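Local coordinates for protein succinate dehydrogenase subunit A (Mycolicibacterium smegmatis MC2 51, PDB 6LUM) that probably serves as the FAD-binding flavoprotein subunit of succinate dehydrogenase, oxidising succinate to fumarate and passing the electrons on to the iron-sulphur subunit, at residues Leu55-Glu60 with Glu109-Gln114; Trp63-Phe68 with His120-Gly125. One frame throughout, in Å; residues are numbered along the deposited sequence.

Interaction 1: Leu55-Glu60 with Glu109-Gln114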
loop_
_atom_site.group_PDB
_atom_site.type_symbol
_atom_site.label_atom_id
_atom_site.label_comp_id
_atom_site.label_asym_id
_atom_site.label_seq_id
_atom_site.Cartn_x
_atom_site.Cartn_y
_atom_site.Cartn_z
ATOM N N LEU D 55 14.884 -0.335 37.035
ATOM C CA LEU D 55 14.175 -1.442 36.406
ATOM C C LEU D 55 14.252 -2.717 37.224
ATOM O O LEU D 55 13.308 -3.515 37.200
ATOM C CB LEU D 55 14.739 -1.719 35.012
ATOM C CG LEU D 55 14.591 -0.693 33.891
ATOM C CD1 LEU D 55 15.330 -1.177 32.668
ATOM C CD2 LEU D 55 13.133 -0.454 33.565
ATOM N N ALA D 56 15.359 -2.931 37.934
ATOM C CA ALA D 56 15.568 -4.118 38.758
ATOM C C ALA D 56 15.448 -5.394 37.919
ATOM O O ALA D 56 14.528 -6.198 38.069
ATOM C CB ALA D 56 14.598 -4.139 39.944
ATOM N N ASN D 57 16.400 -5.537 36.998
ATOM C CA ASN D 57 16.537 -6.745 36.196
ATOM C C ASN D 57 17.641 -7.659 36.697
ATOM O O ASN D 57 17.455 -8.877 36.735
ATOM C CB ASN D 57 16.799 -6.391 34.732
ATOM C CG ASN D 57 15.542 -6.003 34.001
ATOM O OD1 ASN D 57 15.571 -5.690 32.815
ATOM N ND2 ASN D 57 14.423 -6.017 34.709
ATOM N N VAL D 58 18.788 -7.107 37.086
ATOM C CA VAL D 58 19.868 -7.917 37.635
ATOM C C VAL D 58 19.924 -7.850 39.156
ATOM O O VAL D 58 20.552 -8.720 39.779
ATOM C CB VAL D 58 21.230 -7.507 37.039
ATOM C CG1 VAL D 58 21.155 -7.477 35.526
ATOM C CG2 VAL D 58 21.675 -6.163 37.586
ATOM N N GLU D 59 19.300 -6.850 39.766
ATOM C CA GLU D 59 19.288 -6.678 41.212
ATOM C C GLU D 59 17.891 -6.209 41.585
ATOM O O GLU D 59 16.949 -6.312 40.793
ATOM C CB GLU D 59 20.381 -5.699 41.665
ATOM C CG GLU D 59 21.800 -6.178 41.417
ATOM C CD GLU D 59 22.781 -5.611 42.413
ATOM O OE1 GLU D 59 23.842 -6.232 42.623
ATOM O OE2 GLU D 59 22.489 -4.547 42.991
ATOM N N GLU D 60 17.737 -5.688 42.796
ATOM C CA GLU D 60 16.460 -5.157 43.243
ATOM C C GLU D 60 16.613 -3.700 43.643
ATOM O O GLU D 60 17.489 -3.360 44.445
ATOM C CB GLU D 60 15.900 -5.958 44.416
ATOM C CG GLU D 60 14.437 -5.658 44.685
ATOM C CD GLU D 60 13.595 -5.710 43.423
ATOM O OE1 GLU D 60 13.701 -6.700 42.670
ATOM O OE2 GLU D 60 12.830 -4.755 43.179
ATOM N N GLU D 109 19.407 -13.911 30.343
ATOM C CA GLU D 109 18.052 -14.177 29.879
ATOM C C GLU D 109 17.782 -13.441 28.577
ATOM O O GLU D 109 17.356 -14.045 27.587
ATOM C CB GLU D 109 17.028 -13.771 30.935
ATOM C CG GLU D 109 15.696 -14.505 30.821
ATOM C CD GLU D 109 14.760 -13.925 29.764
ATOM O OE1 GLU D 109 15.090 -12.893 29.153
ATOM O OE2 GLU D 109 13.677 -14.502 29.546
ATOM N N GLY D 110 18.022 -12.133 28.561
ATOM C CA GLY D 110 17.775 -11.351 27.370
ATOM C C GLY D 110 16.745 -10.253 27.505
ATOM O O GLY D 110 16.012 -9.994 26.551
ATOM N N ARG D 111 16.641 -9.619 28.672
ATOM C CA ARG D 111 15.708 -8.504 28.780
ATOM C C ARG D 111 16.386 -7.148 28.589
ATOM O O ARG D 111 16.161 -6.497 27.567
ATOM C CB ARG D 111 14.998 -8.556 30.131
ATOM C CG ARG D 111 13.719 -9.379 30.131
ATOM C CD ARG D 111 13.401 -9.875 31.522
ATOM N NE ARG D 111 14.586 -10.436 32.159
ATOM C CZ ARG D 111 14.728 -10.595 33.468
ATOM N NH1 ARG D 111 13.754 -10.232 34.291
ATOM N NH2 ARG D 111 15.846 -11.113 33.955
ATOM N N ILE D 112 17.236 -6.736 29.539
ATOM C CA ILE D 112 18.136 -5.582 29.438
ATOM C C ILE D 112 19.222 -5.735 30.492
ATOM O O ILE D 112 18.926 -5.951 31.669
ATOM C CB ILE D 112 17.433 -4.221 29.628
ATOM C CG1 ILE D 112 16.669 -3.769 28.387
ATOM C CG2 ILE D 112 18.436 -3.158 29.990
ATOM C CD1 ILE D 112 15.760 -2.598 28.626
ATOM N N ASP D 113 20.474 -5.572 30.100
ATOM C CA ASP D 113 21.567 -5.653 31.049
ATOM C C ASP D 113 21.807 -4.290 31.673
ATOM O O ASP D 113 21.609 -3.255 31.037
ATOM C CB ASP D 113 22.839 -6.149 30.368
ATOM C CG ASP D 113 23.949 -6.435 31.348
ATOM O OD1 ASP D 113 23.660 -6.538 32.554
ATOM O OD2 ASP D 113 25.112 -6.555 30.915
ATOM N N GLN D 114 22.231 -4.297 32.932
ATOM C CA GLN D 114 22.487 -3.076 33.675
ATOM C C GLN D 114 23.854 -3.161 34.327
ATOM O O GLN D 114 24.422 -4.242 34.482
ATOM C CB GLN D 114 21.418 -2.839 34.732
ATOM C CG GLN D 114 20.034 -3.099 34.230
ATOM C CD GLN D 114 19.005 -2.323 34.987
ATOM O OE1 GLN D 114 19.294 -1.755 36.035
ATOM N NE2 GLN D 114 17.794 -2.284 34.463
#
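The carboxylate of Asp113, which lies against Val58, is held at both oxygens. OD2 is hydrogen-bonded to the hydroxyl of Tyr134, while OD1 accepts a weak, bent bond from the backbone N of Gln114 at 2.7 Å, with an N-H...O angle of 119°. Val58 CG1 approaches that same OD1 to 4.0 Å, the valine and aspartate side chains crossing obliquely. CG1 is also 4.2 Å from Gln114 N. Further along, the Gln114 side chain runs out extended beyond CG and passes Leu55 at about a right angle, its terminal amide group lying against CB and CD1 of the leucine. The apolar part is a contact of terminal methyls, Leu55 CD1 to Ile112 CD1 at 4.3 Å. Leu55 also reaches Ile91, Val94 and Leu95 of helix 80-100, and both it and Ile112 meet Cys133. Asn57 packs against the backbone of Ile112, its CB 3.8 Å from Ile112 O. Glu157 of subunit B packs on Arg111 and Ile112, which places this pair of loops at the subunit interface. Leu55, Asn57 and Val58, packed on Ile112, Asp113 and Gln114, thus join the loops more by van der Waals contact than by polar bonds, and the stronger polar partner of Asp113, Tyr134, lies outside both.

Interaction 2: Trp63-Phe68 with His120-Gly125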
loop_
_atom_site.group_PDB
_atom_site.type_symbol
_atom_site.label_atom_id
_atom_site.label_comp_id
_atom_site.label_asym_id
_atom_site.label_seq_id
_atom_site.Cartn_x
_atom_site.Cartn_y
_atom_site.Cartn_z
ATOM N N TRP D 63 12.132 2.952 42.838
ATOM C CA TRP D 63 12.514 4.298 42.449
ATOM C C TRP D 63 12.753 5.217 43.635
ATOM O O TRP D 63 13.262 6.320 43.436
ATOM C CB TRP D 63 11.463 4.907 41.529
ATOM C CG TRP D 63 10.073 4.824 42.023
ATOM C CD1 TRP D 63 9.115 3.964 41.601
ATOM C CD2 TRP D 63 9.463 5.653 43.015
ATOM N NE1 TRP D 63 7.943 4.191 42.276
ATOM C CE2 TRP D 63 8.132 5.226 43.151
ATOM C CE3 TRP D 63 9.913 6.710 43.806
ATOM C CZ2 TRP D 63 7.250 5.814 44.044
ATOM C CZ3 TRP D 63 9.039 7.292 44.691
ATOM C CH2 TRP D 63 7.722 6.845 44.804
ATOM N N GLU D 64 12.420 4.800 44.856
ATOM C CA GLU D 64 12.586 5.699 45.990
ATOM C C GLU D 64 14.055 5.888 46.336
ATOM O O GLU D 64 14.468 6.985 46.728
ATOM C CB GLU D 64 11.812 5.185 47.198
ATOM C CG GLU D 64 11.634 6.224 48.287
ATOM C CD GLU D 64 12.795 6.265 49.263
ATOM O OE1 GLU D 64 13.239 7.378 49.612
ATOM O OE2 GLU D 64 13.259 5.188 49.687
ATOM N N TRP D 65 14.864 4.842 46.195
ATOM C CA TRP D 65 16.294 4.999 46.438
ATOM C C TRP D 65 16.928 5.866 45.359
ATOM O O TRP D 65 17.817 6.678 45.643
ATOM C CB TRP D 65 16.967 3.631 46.515
ATOM C CG TRP D 65 16.283 2.683 47.463
ATOM C CD1 TRP D 65 15.578 3.015 48.580
ATOM C CD2 TRP D 65 16.237 1.252 47.374
ATOM N NE1 TRP D 65 15.093 1.886 49.188
ATOM C CE2 TRP D 65 15.482 0.791 48.465
ATOM C CE3 TRP D 65 16.745 0.319 46.469
ATOM C CZ2 TRP D 65 15.244 -0.560 48.686
ATOM C CZ3 TRP D 65 16.516 -1.018 46.699
ATOM C CH2 TRP D 65 15.764 -1.445 47.789
ATOM N N HIS D 66 16.457 5.728 44.118
ATOM C CA HIS D 66 16.888 6.621 43.049
ATOM C C HIS D 66 16.544 8.066 43.369
ATOM O O HIS D 66 17.368 8.967 43.187
ATOM C CB HIS D 66 16.235 6.199 41.736
ATOM C CG HIS D 66 16.851 6.818 40.522
ATOM N ND1 HIS D 66 16.163 6.974 39.341
ATOM C CD2 HIS D 66 18.091 7.311 40.305
ATOM C CE1 HIS D 66 16.952 7.543 38.448
ATOM N NE2 HIS D 66 18.128 7.757 39.008
ATOM N N THR D 67 15.318 8.305 43.829
ATOM C CA THR D 67 14.892 9.656 44.166
ATOM C C THR D 67 15.742 10.232 45.287
ATOM O O THR D 67 16.162 11.392 45.230
ATOM C CB THR D 67 13.419 9.651 44.551
ATOM O OG1 THR D 67 12.635 9.309 43.407
ATOM C CG2 THR D 67 13.001 11.001 45.040
ATOM N N PHE D 68 16.014 9.433 46.317
ATOM C CA PHE D 68 16.846 9.939 47.399
ATOM C C PHE D 68 18.244 10.255 46.910
ATOM O O PHE D 68 18.850 11.242 47.339
ATOM C CB PHE D 68 16.923 8.947 48.554
ATOM C CG PHE D 68 17.980 9.297 49.563
ATOM C CD1 PHE D 68 17.713 10.202 50.568
ATOM C CD2 PHE D 68 19.242 8.737 49.496
ATOM C CE1 PHE D 68 18.678 10.535 51.489
ATOM C CE2 PHE D 68 20.208 9.070 50.416
ATOM C CZ PHE D 68 19.925 9.968 51.413
ATOM N N HIS D 120 25.482 5.982 42.740
ATOM C CA HIS D 120 24.204 5.318 42.943
ATOM C C HIS D 120 24.334 4.351 44.110
ATOM O O HIS D 120 25.284 3.565 44.165
ATOM C CB HIS D 120 23.767 4.580 41.681
ATOM C CG HIS D 120 23.303 5.483 40.584
ATOM N ND1 HIS D 120 22.224 6.327 40.721
ATOM C CD2 HIS D 120 23.764 5.667 39.325
ATOM C CE1 HIS D 120 22.044 6.996 39.597
ATOM N NE2 HIS D 120 22.964 6.613 38.734
ATOM N N THR D 121 23.391 4.418 45.046
ATOM C CA THR D 121 23.464 3.668 46.288
ATOM C C THR D 121 22.374 2.610 46.354
ATOM O O THR D 121 21.395 2.639 45.605
ATOM C CB THR D 121 23.334 4.584 47.506
ATOM O OG1 THR D 121 21.983 5.049 47.606
ATOM C CG2 THR D 121 24.277 5.765 47.402
ATOM N N ARG D 122 22.555 1.676 47.287
ATOM C CA ARG D 122 21.617 0.581 47.470
ATOM C C ARG D 122 20.305 1.130 47.990
ATOM O O ARG D 122 19.293 1.081 47.294
ATOM C CB ARG D 122 22.185 -0.455 48.441
ATOM C CG ARG D 122 21.213 -1.546 48.836
ATOM C CD ARG D 122 20.771 -2.358 47.634
ATOM N NE ARG D 122 20.537 -3.751 47.996
ATOM C CZ ARG D 122 19.391 -4.217 48.475
ATOM N NH1 ARG D 122 18.361 -3.403 48.646
ATOM N NH2 ARG D 122 19.275 -5.500 48.780
ATOM N N ASP D 123 20.325 1.690 49.196
ATOM C CA ASP D 123 19.160 2.400 49.719
ATOM C C ASP D 123 19.646 3.338 50.819
ATOM O O ASP D 123 19.976 2.888 51.921
ATOM C CB ASP D 123 18.096 1.438 50.228
ATOM C CG ASP D 123 18.671 0.277 50.994
ATOM O OD1 ASP D 123 17.894 -0.627 51.364
ATOM O OD2 ASP D 123 19.897 0.264 51.220
ATOM N N HIS D 124 19.686 4.632 50.507
ATOM C CA HIS D 124 20.103 5.658 51.453
ATOM C C HIS D 124 21.557 5.461 51.866
ATOM O O HIS D 124 21.904 5.538 53.047
ATOM C CB HIS D 124 19.183 5.687 52.676
ATOM C CG HIS D 124 17.746 5.918 52.337
ATOM N ND1 HIS D 124 17.063 5.139 51.427
ATOM C CD2 HIS D 124 16.862 6.842 52.778
ATOM C CE1 HIS D 124 15.821 5.576 51.322
ATOM N NE2 HIS D 124 15.672 6.608 52.133
ATOM N N GLY D 125 22.412 5.187 50.889
ATOM C CA GLY D 125 23.836 5.108 51.143
ATOM C C GLY D 125 24.297 3.802 51.751
ATOM O O GLY D 125 24.866 3.791 52.846
#
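The rings of Phe68 and His124 stack face to face, their centroids 4.6 Å apart and their planes at 11°, with His124 CD2 over the rim of the phenyl face. In its own plane the imidazole meets Trp65 CD1 and Glu64 OE2 at its edge, and Trp65, Phe68 and His124 form an aromatic cluster between helix 63-73 and the loop that follows strand 114-115, both within the FAD-binding domain. Phe68 CG, anti to the backbone N (chi1 168°), is set over the imidazole face of His124. On the same phenyl ring, CE2 comes within 3.6 Å of His124 CA. Trp65 meets His124 rim to rim, with its five-membered ring at 78° to the imidazole. Asp123 CB sits over one indole face, in a CH-pi arrangement modelled too tightly for its closeness to be trusted, and at the far end of the indole Arg122 NH1 comes to 3.4 Å from CH2, the guanidinium turned edge-on to that atom. An alanine in place of Trp65 would probably open a gap beside Asp123 CB and leave Arg122 NH1 and the edge of His124 without the indole they pack on. Glu64 bends at chi2 and crosses His124 at about a right angle; its OE1 is hydrogen-bonded to the hydroxyl of Tyr577. Deeper in the fold, the His120 side chain lies about 9 Å from the FAD, and His66 and His120 run side by side, His66 CD2 4.0 Å from His120 CE1.

Interaction 1 lies further out, its centre about 30 Å from that of the chain, and subunit B borders it; interaction 2, at about 25 Å, meets no other protein chain and reaches inward to the buried His66 and His120. The segments alternate along the sequence, and both contacts lean on helix 80-100, one through Leu55 and Ile112, the other through His66. Loop meets loop in interaction 1, by aliphatic groups and amides, whereas interaction 2 sets a helix against a loop by a face-to-face stack and a rim-to-rim pair of rings. Their centres are about 17 Å apart, yet they touch where Glu60 O lies 3.4 Å from Trp65 CZ3.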